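Local coordinates for protein acyl-CoA hydrolase (Bacillus halodurans, PDB 1VPM) that binds coenzyme A and probably hydrolyses long-chain fatty acyl-CoA thioesters, in a hot dog-fold subunit, at residues G83-F91 against Y103-L111. Numbering follows the deposited sequence. Where two conformers were deposited one is given.
Sequences GDALELEGF and YVRVHSNNL
Ala85, Glu87, Glu89 and Phe91 each exchange two backbone hydrogen bonds with Asn109, His107, Arg105 and Tyr103 in turn; this register and the 154° between strand directions establish antiparallel pairing. These pairs share one sheet face. There Arg105 NE donates to Glu89 OE1 at 2.9 Å through a nearly straight hydrogen bond (171°), part of a salt bridge. OE1 lies in the guanidinium plane, yet is approached from above the carboxylate plane. Glu89 CG stands anti to the backbone N and the chain runs on extended, bringing the carboxylate alongside Arg105. Water 2 links Glu89 OE2 to Arg105 NH2, while Glu147 pairs with Arg105 NH1 and Arg23 with Glu89 OE2. Replacing Arg105 by an alanine would probably leave Glu89 OE1 without its charged mate here and Glu147 without this salt bridge. Asn109 ND2 reaches the syn side of Glu87 OE2 at 2.6 Å; Arg116 claims Glu87 OE1. The Phe91 and Tyr103 rings meet obliquely, planes at 55°, Phe91 CZ 3.5 Å from Tyr103 CD2; Arg105 NH2 comes to the Phe91 ring edge, and Phe91 CE1 sits over one guanidinium face. On the opposite face, Leu88 CD2 lies alongside Val106 CG2 at 3.7 Å. Leu88 and Val106 pack on helix 43-62, the central helix wrapped by the antiparallel sheet of a hot dog fold.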
loop_
_atom_site.group_PDB
_atom_site.type_symbol
_atom_site.label_atom_id
_atom_site.label_comp_id
_atom_site.label_asym_id
_atom_site.label_seq_id
_atom_site.Cartn_x
_atom_site.Cartn_y
_atom_site.Cartn_z
ATOM N N GLY A 83 -14.530 -6.126 -7.352
ATOM C CA GLY A 83 -15.688 -5.284 -7.121
ATOM C C GLY A 83 -16.681 -5.979 -6.224
ATOM O O GLY A 83 -17.636 -5.331 -5.750
ATOM N N ASP A 84 -16.473 -7.285 -6.013
ATOM C CA ASP A 84 -17.150 -8.014 -4.968
ATOM C C ASP A 84 -16.688 -7.518 -3.649
ATOM O O ASP A 84 -15.664 -6.831 -3.511
ATOM C CB ASP A 84 -16.840 -9.511 -4.976
ATOM C CG ASP A 84 -17.446 -10.245 -6.107
ATOM O OD1 ASP A 84 -18.313 -9.649 -6.796
ATOM O OD2 ASP A 84 -17.073 -11.449 -6.273
ATOM N N ALA A 85 -17.445 -7.894 -2.635
ATOM C CA ALA A 85 -17.008 -7.530 -1.306
ATOM C C ALA A 85 -16.797 -8.835 -0.565
ATOM O O ALA A 85 -17.561 -9.824 -0.720
ATOM C CB ALA A 85 -18.021 -6.743 -0.602
ATOM N N LEU A 86 -15.788 -8.828 0.276
ATOM C CA LEU A 86 -15.546 -9.909 1.188
ATOM C C LEU A 86 -16.007 -9.516 2.558
ATOM O O LEU A 86 -15.646 -8.456 3.040
ATOM C CB LEU A 86 -14.069 -10.231 1.284
ATOM C CG LEU A 86 -13.320 -11.029 0.250
ATOM C CD1 LEU A 86 -11.862 -11.196 0.779
ATOM C CD2 LEU A 86 -13.938 -12.410 0.076
ATOM N N GLU A 87 -16.748 -10.409 3.201
ATOM C CA GLU A 87 -17.302 -10.221 4.531
ATOM C C GLU A 87 -16.639 -11.268 5.459
ATOM O O GLU A 87 -16.752 -12.428 5.195
ATOM C CB GLU A 87 -18.794 -10.488 4.501
ATOM C CG GLU A 87 -19.549 -9.708 3.401
ATOM C CD GLU A 87 -21.050 -10.128 3.264
ATOM O OE1 GLU A 87 -21.447 -11.226 3.790
ATOM O OE2 GLU A 87 -21.801 -9.333 2.629
ATOM N N LEU A 88 -16.069 -10.799 6.543
ATOM C CA LEU A 88 -15.427 -11.660 7.496
ATOM C C LEU A 88 -16.054 -11.478 8.878
ATOM O O LEU A 88 -16.410 -10.322 9.246
ATOM C CB LEU A 88 -13.926 -11.342 7.577
ATOM C CG LEU A 88 -13.055 -11.540 6.307
ATOM C CD1 LEU A 88 -12.836 -10.179 5.636
ATOM C CD2 LEU A 88 -11.748 -12.155 6.677
ATOM N N GLU A 89 -16.111 -12.591 9.616
ATOM C CA GLU A 89 -16.588 -12.559 10.999
ATOM C C GLU A 89 -15.752 -13.490 11.836
ATOM O O GLU A 89 -15.543 -14.618 11.440
ATOM C CB GLU A 89 -18.061 -12.977 11.065
ATOM C CG GLU A 89 -18.644 -12.929 12.474
ATOM C CD GLU A 89 -20.056 -13.470 12.569
ATOM O OE1 GLU A 89 -20.612 -14.027 11.601
ATOM O OE2 GLU A 89 -20.645 -13.314 13.641
ATOM N N GLY A 90 -15.312 -13.013 12.975
ATOM C CA GLY A 90 -14.479 -13.770 13.867
ATOM C C GLY A 90 -15.023 -13.716 15.290
ATOM O O GLY A 90 -15.635 -12.698 15.681
ATOM N N PHE A 91 -14.815 -14.790 16.016
ATOM C CA PHE A 91 -15.020 -14.796 17.466
ATOM C C PHE A 91 -14.222 -15.867 18.157
ATOM O O PHE A 91 -13.862 -16.883 17.566
ATOM C CB PHE A 91 -16.507 -14.900 17.806
ATOM C CG PHE A 91 -17.237 -15.977 17.093
ATOM C CD1 PHE A 91 -17.862 -15.731 15.875
ATOM C CD2 PHE A 91 -17.397 -17.213 17.679
ATOM C CE1 PHE A 91 -18.596 -16.720 15.257
ATOM C CE2 PHE A 91 -18.136 -18.198 17.062
ATOM C CZ PHE A 91 -18.750 -17.934 15.855
ATOM N N TYR A 103 -12.399 -18.625 15.668
ATOM C CA TYR A 103 -13.092 -19.069 14.446
ATOM C C TYR A 103 -13.352 -17.862 13.561
ATOM O O TYR A 103 -13.826 -16.812 14.021
ATOM C CB TYR A 103 -14.407 -19.779 14.833
ATOM C CG TYR A 103 -15.367 -19.971 13.673
ATOM C CD1 TYR A 103 -15.210 -21.017 12.780
ATOM C CD2 TYR A 103 -16.420 -19.065 13.455
ATOM C CE1 TYR A 103 -16.111 -21.186 11.704
ATOM C CE2 TYR A 103 -17.322 -19.239 12.420
ATOM C CZ TYR A 103 -17.153 -20.250 11.526
ATOM O OH TYR A 103 -18.076 -20.360 10.522
ATOM N N VAL A 104 -13.058 -18.017 12.275
ATOM C CA VAL A 104 -13.324 -17.015 11.279
ATOM C C VAL A 104 -14.101 -17.631 10.119
ATOM O O VAL A 104 -13.698 -18.613 9.578
ATOM C CB VAL A 104 -12.026 -16.354 10.769
ATOM C CG1 VAL A 104 -12.332 -15.290 9.742
ATOM C CG2 VAL A 104 -11.241 -15.696 11.909
ATOM N N ARG A 105 -15.149 -16.923 9.673
ATOM C CA ARG A 105 -15.893 -17.270 8.447
ATOM C C ARG A 105 -15.776 -16.122 7.469
ATOM O O ARG A 105 -15.847 -14.922 7.836
ATOM C CB ARG A 105 -17.338 -17.634 8.715
ATOM C CG ARG A 105 -18.132 -16.770 9.661
ATOM C CD ARG A 105 -19.622 -17.217 9.643
ATOM N NE ARG A 105 -20.316 -16.777 10.847
ATOM C CZ ARG A 105 -20.871 -17.612 11.732
ATOM N NH1 ARG A 105 -20.791 -18.930 11.605
ATOM N NH2 ARG A 105 -21.475 -17.116 12.793
ATOM N N VAL A 106 -15.629 -16.488 6.204
ATOM C CA VAL A 106 -15.484 -15.520 5.117
ATOM C C VAL A 106 -16.538 -15.834 4.027
ATOM O O VAL A 106 -16.702 -16.976 3.591
ATOM C CB VAL A 106 -14.078 -15.590 4.498
ATOM C CG1 VAL A 106 -13.961 -14.563 3.396
ATOM C CG2 VAL A 106 -12.969 -15.453 5.552
ATOM N N HIS A 107 -17.275 -14.804 3.615
ATOM C CA HIS A 107 -18.253 -14.874 2.500
ATOM C C HIS A 107 -17.883 -13.822 1.477
ATOM O O HIS A 107 -17.258 -12.805 1.814
ATOM C CB HIS A 107 -19.687 -14.557 2.960
ATOM C CG HIS A 107 -20.299 -15.642 3.785
ATOM N ND1 HIS A 107 -19.996 -15.819 5.120
ATOM C CD2 HIS A 107 -21.191 -16.601 3.455
ATOM C CE1 HIS A 107 -20.688 -16.857 5.575
ATOM N NE2 HIS A 107 -21.427 -17.344 4.586
ATOM N N SER A 108 -18.233 -14.100 0.225
ATOM C CA SER A 108 -18.209 -13.071 -0.820
ATOM C C SER A 108 -19.612 -12.557 -1.021
ATOM O O SER A 108 -20.573 -13.323 -0.950
ATOM C CB SER A 108 -17.665 -13.611 -2.138
ATOM O OG SER A 108 -18.409 -14.760 -2.526
ATOM N N ASN A 109 -19.721 -11.276 -1.269
ATOM C CA ASN A 109 -20.952 -10.661 -1.668
ATOM C C ASN A 109 -20.805 -10.170 -3.115
ATOM O O ASN A 109 -20.011 -9.296 -3.404
ATOM C CB ASN A 109 -21.297 -9.531 -0.730
ATOM C CG ASN A 109 -22.755 -9.257 -0.705
ATOM O OD1 ASN A 109 -23.439 -9.349 -1.740
ATOM N ND2 ASN A 109 -23.270 -8.943 0.477
ATOM N N ASN A 110 -21.504 -10.819 -4.034
ATOM C CA ASN A 110 -21.447 -10.452 -5.445
ATOM C C ASN A 110 -22.119 -9.084 -5.664
ATOM O O ASN A 110 -23.303 -8.916 -5.391
ATOM C CB ASN A 110 -22.149 -11.517 -6.258
ATOM C CG ASN A 110 -22.019 -11.315 -7.721
ATOM O OD1 ASN A 110 -22.387 -10.294 -8.259
ATOM N ND2 ASN A 110 -21.496 -12.309 -8.391
ATOM N N LEU A 111 -21.335 -8.117 -6.075
ATOM C CA LEU A 111 -21.932 -6.776 -6.052
ATOM C C LEU A 111 -22.919 -6.578 -7.212
ATOM O O LEU A 111 -23.761 -5.737 -7.103
ATOM C CB LEU A 111 -20.906 -5.640 -5.753
ATOM C CG LEU A 111 -20.200 -5.690 -4.345
ATOM C CD1 LEU A 111 -19.155 -4.542 -3.975
ATOM C CD2 LEU A 111 -21.108 -5.814 -3.161
HETATM O O HOH W 1 -18.639 -14.126 6.973
HETATM O O HOH W 2 -22.842 -14.654 14.231
#